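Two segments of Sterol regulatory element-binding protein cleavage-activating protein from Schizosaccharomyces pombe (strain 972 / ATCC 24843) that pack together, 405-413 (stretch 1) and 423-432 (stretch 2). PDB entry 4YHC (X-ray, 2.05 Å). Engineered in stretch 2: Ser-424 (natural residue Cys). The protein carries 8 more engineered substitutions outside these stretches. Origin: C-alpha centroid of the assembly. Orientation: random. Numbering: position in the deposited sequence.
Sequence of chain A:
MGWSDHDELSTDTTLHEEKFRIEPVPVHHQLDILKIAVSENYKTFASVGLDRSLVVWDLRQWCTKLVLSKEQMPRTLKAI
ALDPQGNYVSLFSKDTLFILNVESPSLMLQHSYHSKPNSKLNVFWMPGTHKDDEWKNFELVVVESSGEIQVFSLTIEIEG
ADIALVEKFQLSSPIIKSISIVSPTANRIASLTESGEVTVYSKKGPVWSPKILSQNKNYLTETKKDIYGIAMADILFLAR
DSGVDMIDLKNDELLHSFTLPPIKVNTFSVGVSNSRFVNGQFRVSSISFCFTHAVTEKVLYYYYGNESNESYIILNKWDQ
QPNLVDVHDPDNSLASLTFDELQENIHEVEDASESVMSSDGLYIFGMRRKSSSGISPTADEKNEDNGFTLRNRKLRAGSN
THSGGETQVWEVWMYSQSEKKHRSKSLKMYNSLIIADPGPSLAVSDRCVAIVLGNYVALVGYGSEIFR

Stretch 1 (405-413) GETQVWEVW
Stretch 2 423-432: RSKSLKMYNS

Residues 406-413 and the strand running from 423 toward Met-429 are neighbours, antiparallel, their N-to-C directions 157° apart and their axes approaching to 4.5 Å. Three pairs of reciprocal backbone hydrogen bonds fix the register. Trp-410 N donates to Leu-427 O at 2.6 Å, and Leu-427 N returns to Trp-410 O at 2.7 Å. Gln-408 N binds Met-429 O at 2.9 Å, with Met-429 N to Gln-408 O at 2.8 Å; Val-412 N to Lys-425 O and Lys-425 N to Val-412 O both measure 2.8 Å. N-H...O angles of 160-172° make these bonds nearly linear. Trp-410 CA lies 4.9 Å from Leu-427 CA, and Gln-408 CA to Met-429 CA and Val-412 CA to Lys-425 CA are both 5.2 Å, whereas the alternating non-hydrogen-bonded pairs are closer: Val-409 CA to Lys-428 CA is 4.3 Å, Glu-411 CA to Ser-426 CA 4.7 Å and Trp-413 CA to Ser-424 CA 4.1 Å. Carbonyls also receive CA-H...O contacts, the shortest from Thr-407 CA to Met-429 O at 3.1 Å.

Stretch 1 is extended, with phi from -141° to -103° and psi from 123° to 164° over 406-413. Stretch 2 leaves this geometry in a type II turn from Met-429 to Ser-432, with phi/psi of -90°/123° at Tyr-430 and 59°/45° at Asn-431. There the ladder loosens: Ser-432 N reaches Glu-406 O at 2.7 Å, but the 130° angle makes the bond weak.

A side-chain network reinforces this end. Ser-432 OG (chi1 t) donates to Gln-408 OE1 at 2.8 Å, and the same OE1 accepts from Trp-410 NE1 at 3.0 Å within stretch 1. Gln-408 adopts m, t with chi3 -5°, bringing OE1 to both partners.

On the face shared by Gln-408, Trp-410, Val-412, Lys-425, Leu-427 and Met-429, the indole (chi1 m, chi2 76°) packs against Met-429 (m, t, t). Met-429 CE sits over its five-membered ring, 4.1 Å from the centroid and 20° off the normal; SD is oblique, 3.7 Å from Trp-410 NE1. Leu-427 (t, t) continues the apolar row, its CB 4.2 Å from both Trp-410 CB and Val-412 CG2, with Val-412 in t. Lys-425 (m, t, t, t) directs its end away from stretch 1.

The other face carries Val-409 (t), Glu-411 (t, t, chi3 18°), Trp-413 (p, chi2 -96°), engineered Ser-424 (p), Ser-426 (t) and Lys-428 (t, t, m, chi4 -147°). Its packing is sparser: Glu-411 OE2 approaches Ser-424 CB at 3.3 Å, and Val-409 CG1 lies 3.7 Å from Ser-426 OG. Beside the turn, Thr-407 (m) places OG1 3.2 Å from Tyr-430 CD1.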

# COMPACT_ATOMS: atom_id res chain seq x y z
N GLY A 405 10.15 -12.84 -32.67
CA GLY A 405 9.65 -11.82 -31.76
C GLY A 405 8.22 -11.46 -32.11
O GLY A 405 7.70 -11.89 -33.14
N GLU A 406 7.56 -10.68 -31.26
CA GLU A 406 6.18 -10.33 -31.54
C GLU A 406 5.81 -8.90 -31.20
O GLU A 406 6.40 -8.25 -30.32
CB GLU A 406 5.21 -11.31 -30.85
CG GLU A 406 5.34 -11.40 -29.36
CD GLU A 406 4.31 -12.34 -28.75
OE1 GLU A 406 3.17 -11.89 -28.48
OE2 GLU A 406 4.63 -13.54 -28.53
N THR A 407 4.78 -8.46 -31.91
CA THR A 407 4.23 -7.14 -31.81
C THR A 407 2.94 -7.27 -30.97
O THR A 407 2.15 -8.18 -31.20
CB THR A 407 3.94 -6.59 -33.23
OG1 THR A 407 5.20 -6.31 -33.87
CG2 THR A 407 3.13 -5.38 -33.17
N GLN A 408 2.77 -6.39 -29.98
CA GLN A 408 1.64 -6.43 -29.08
C GLN A 408 0.98 -5.08 -29.03
O GLN A 408 1.65 -4.04 -29.08
CB GLN A 408 2.11 -6.78 -27.66
CG GLN A 408 2.72 -8.16 -27.48
CD GLN A 408 3.51 -8.32 -26.18
OE1 GLN A 408 3.71 -7.37 -25.41
NE2 GLN A 408 4.03 -9.51 -25.98
N VAL A 409 -0.34 -5.07 -28.93
CA VAL A 409 -1.04 -3.86 -28.75
C VAL A 409 -1.56 -3.91 -27.32
O VAL A 409 -2.22 -4.91 -26.95
CB VAL A 409 -2.24 -3.71 -29.67
CG1 VAL A 409 -2.90 -2.39 -29.41
CG2 VAL A 409 -1.80 -3.74 -31.16
N TRP A 410 -1.27 -2.86 -26.55
CA TRP A 410 -1.80 -2.71 -25.15
C TRP A 410 -2.74 -1.54 -25.06
O TRP A 410 -2.67 -0.57 -25.90
CB TRP A 410 -0.64 -2.52 -24.20
CG TRP A 410 0.27 -3.67 -24.10
CD1 TRP A 410 1.21 -4.05 -24.99
CD2 TRP A 410 0.34 -4.61 -23.00
NE1 TRP A 410 1.84 -5.22 -24.54
CE2 TRP A 410 1.38 -5.52 -23.29
CE3 TRP A 410 -0.33 -4.72 -21.78
CZ2 TRP A 410 1.69 -6.58 -22.46
CZ3 TRP A 410 0.03 -5.77 -20.89
CH2 TRP A 410 1.02 -6.70 -21.26
N GLU A 411 -3.69 -1.61 -24.14
CA GLU A 411 -4.49 -0.47 -23.83
C GLU A 411 -4.05 -0.05 -22.40
O GLU A 411 -3.95 -0.88 -21.49
CB GLU A 411 -5.98 -0.77 -23.89
CG GLU A 411 -6.82 0.44 -23.46
CD GLU A 411 -8.23 0.11 -23.01
OE1 GLU A 411 -8.53 -1.07 -22.68
OE2 GLU A 411 -9.04 1.07 -22.93
N VAL A 412 -3.63 1.20 -22.29
CA VAL A 412 -3.33 1.88 -21.00
C VAL A 412 -4.43 2.83 -20.69
O VAL A 412 -4.81 3.68 -21.53
CB VAL A 412 -2.05 2.67 -21.09
CG1 VAL A 412 -1.55 3.03 -19.71
CG2 VAL A 412 -1.04 1.85 -21.82
N TRP A 413 -5.02 2.72 -19.51
CA TRP A 413 -6.16 3.58 -19.27
C TRP A 413 -6.19 4.17 -17.88
O TRP A 413 -5.52 3.69 -16.96
CB TRP A 413 -7.49 2.83 -19.54
CG TRP A 413 -7.66 1.51 -18.78
CD1 TRP A 413 -7.39 0.31 -19.20
CD2 TRP A 413 -8.19 1.37 -17.45
NE1 TRP A 413 -7.69 -0.63 -18.22
CE2 TRP A 413 -8.20 0.01 -17.15
CE3 TRP A 413 -8.65 2.26 -16.52
CZ2 TRP A 413 -8.64 -0.49 -15.89
CZ3 TRP A 413 -9.06 1.78 -15.28
CH2 TRP A 413 -9.08 0.40 -15.00
N ARG A 423 -10.06 7.77 -19.71
CA ARG A 423 -9.18 8.06 -20.87
C ARG A 423 -8.39 6.81 -21.19
O ARG A 423 -7.96 6.11 -20.27
CB ARG A 423 -8.16 9.11 -20.48
CG ARG A 423 -8.51 10.51 -20.84
CD ARG A 423 -7.33 11.45 -20.60
NE ARG A 423 -7.63 12.34 -19.50
CZ ARG A 423 -8.44 13.38 -19.59
NH1 ARG A 423 -9.04 13.67 -20.75
NH2 ARG A 423 -8.66 14.15 -18.53
N SER A 424 -8.11 6.55 -22.45
CA SER A 424 -7.32 5.40 -22.80
C SER A 424 -6.37 5.74 -23.91
O SER A 424 -6.60 6.67 -24.64
CB SER A 424 -8.19 4.22 -23.22
OG SER A 424 -8.88 4.58 -24.39
N LYS A 425 -5.23 5.05 -23.93
CA LYS A 425 -4.23 5.20 -24.94
C LYS A 425 -3.89 3.78 -25.39
O LYS A 425 -3.80 2.82 -24.59
CB LYS A 425 -2.96 5.92 -24.43
CG LYS A 425 -3.16 7.38 -24.04
CD LYS A 425 -1.88 8.15 -23.85
CE LYS A 425 -2.19 9.66 -23.67
NZ LYS A 425 -0.95 10.43 -23.51
N SER A 426 -3.77 3.65 -26.70
CA SER A 426 -3.34 2.42 -27.35
C SER A 426 -1.79 2.44 -27.45
O SER A 426 -1.19 3.45 -27.86
CB SER A 426 -4.04 2.37 -28.74
OG SER A 426 -3.79 1.16 -29.39
N LEU A 427 -1.14 1.36 -27.06
CA LEU A 427 0.31 1.32 -26.97
C LEU A 427 0.73 0.11 -27.75
O LEU A 427 0.47 -1.04 -27.32
CB LEU A 427 0.77 1.19 -25.53
CG LEU A 427 2.28 1.27 -25.31
CD1 LEU A 427 2.61 1.27 -23.81
CD2 LEU A 427 3.00 0.12 -25.92
N LYS A 428 1.37 0.33 -28.90
CA LYS A 428 1.85 -0.79 -29.70
C LYS A 428 3.33 -1.01 -29.47
O LYS A 428 4.11 -0.08 -29.63
CB LYS A 428 1.61 -0.54 -31.19
CG LYS A 428 2.15 -1.66 -32.04
CD LYS A 428 2.20 -1.31 -33.53
CE LYS A 428 0.90 -1.58 -34.29
NZ LYS A 428 1.16 -2.00 -35.72
N MET A 429 3.72 -2.23 -29.13
CA MET A 429 5.10 -2.59 -28.83
C MET A 429 5.62 -3.52 -29.93
O MET A 429 5.12 -4.67 -30.10
CB MET A 429 5.22 -3.33 -27.48
CG MET A 429 4.77 -2.53 -26.24
SD MET A 429 5.11 -3.48 -24.72
CE MET A 429 4.48 -2.43 -23.44
N TYR A 430 6.61 -3.02 -30.67
CA TYR A 430 7.17 -3.75 -31.81
C TYR A 430 8.32 -4.58 -31.32
O TYR A 430 9.22 -4.07 -30.71
CB TYR A 430 7.67 -2.78 -32.88
CG TYR A 430 8.10 -3.54 -34.08
CD1 TYR A 430 7.16 -4.05 -34.96
CD2 TYR A 430 9.42 -3.85 -34.29
CE1 TYR A 430 7.54 -4.78 -36.06
CE2 TYR A 430 9.83 -4.58 -35.39
CZ TYR A 430 8.88 -5.04 -36.28
OH TYR A 430 9.25 -5.78 -37.37
N ASN A 431 8.25 -5.87 -31.54
CA ASN A 431 9.23 -6.80 -30.97
C ASN A 431 9.31 -6.78 -29.41
O ASN A 431 10.41 -6.71 -28.78
CB ASN A 431 10.60 -6.58 -31.55
CG ASN A 431 11.40 -7.85 -31.53
OD1 ASN A 431 10.82 -8.94 -31.49
ND2 ASN A 431 12.72 -7.72 -31.51
N SER A 432 8.12 -6.79 -28.83
CA SER A 432 8.00 -6.80 -27.37
C SER A 432 8.78 -7.94 -26.72
O SER A 432 8.70 -9.08 -27.14
CB SER A 432 6.54 -6.89 -26.95
OG SER A 432 6.43 -6.97 -25.52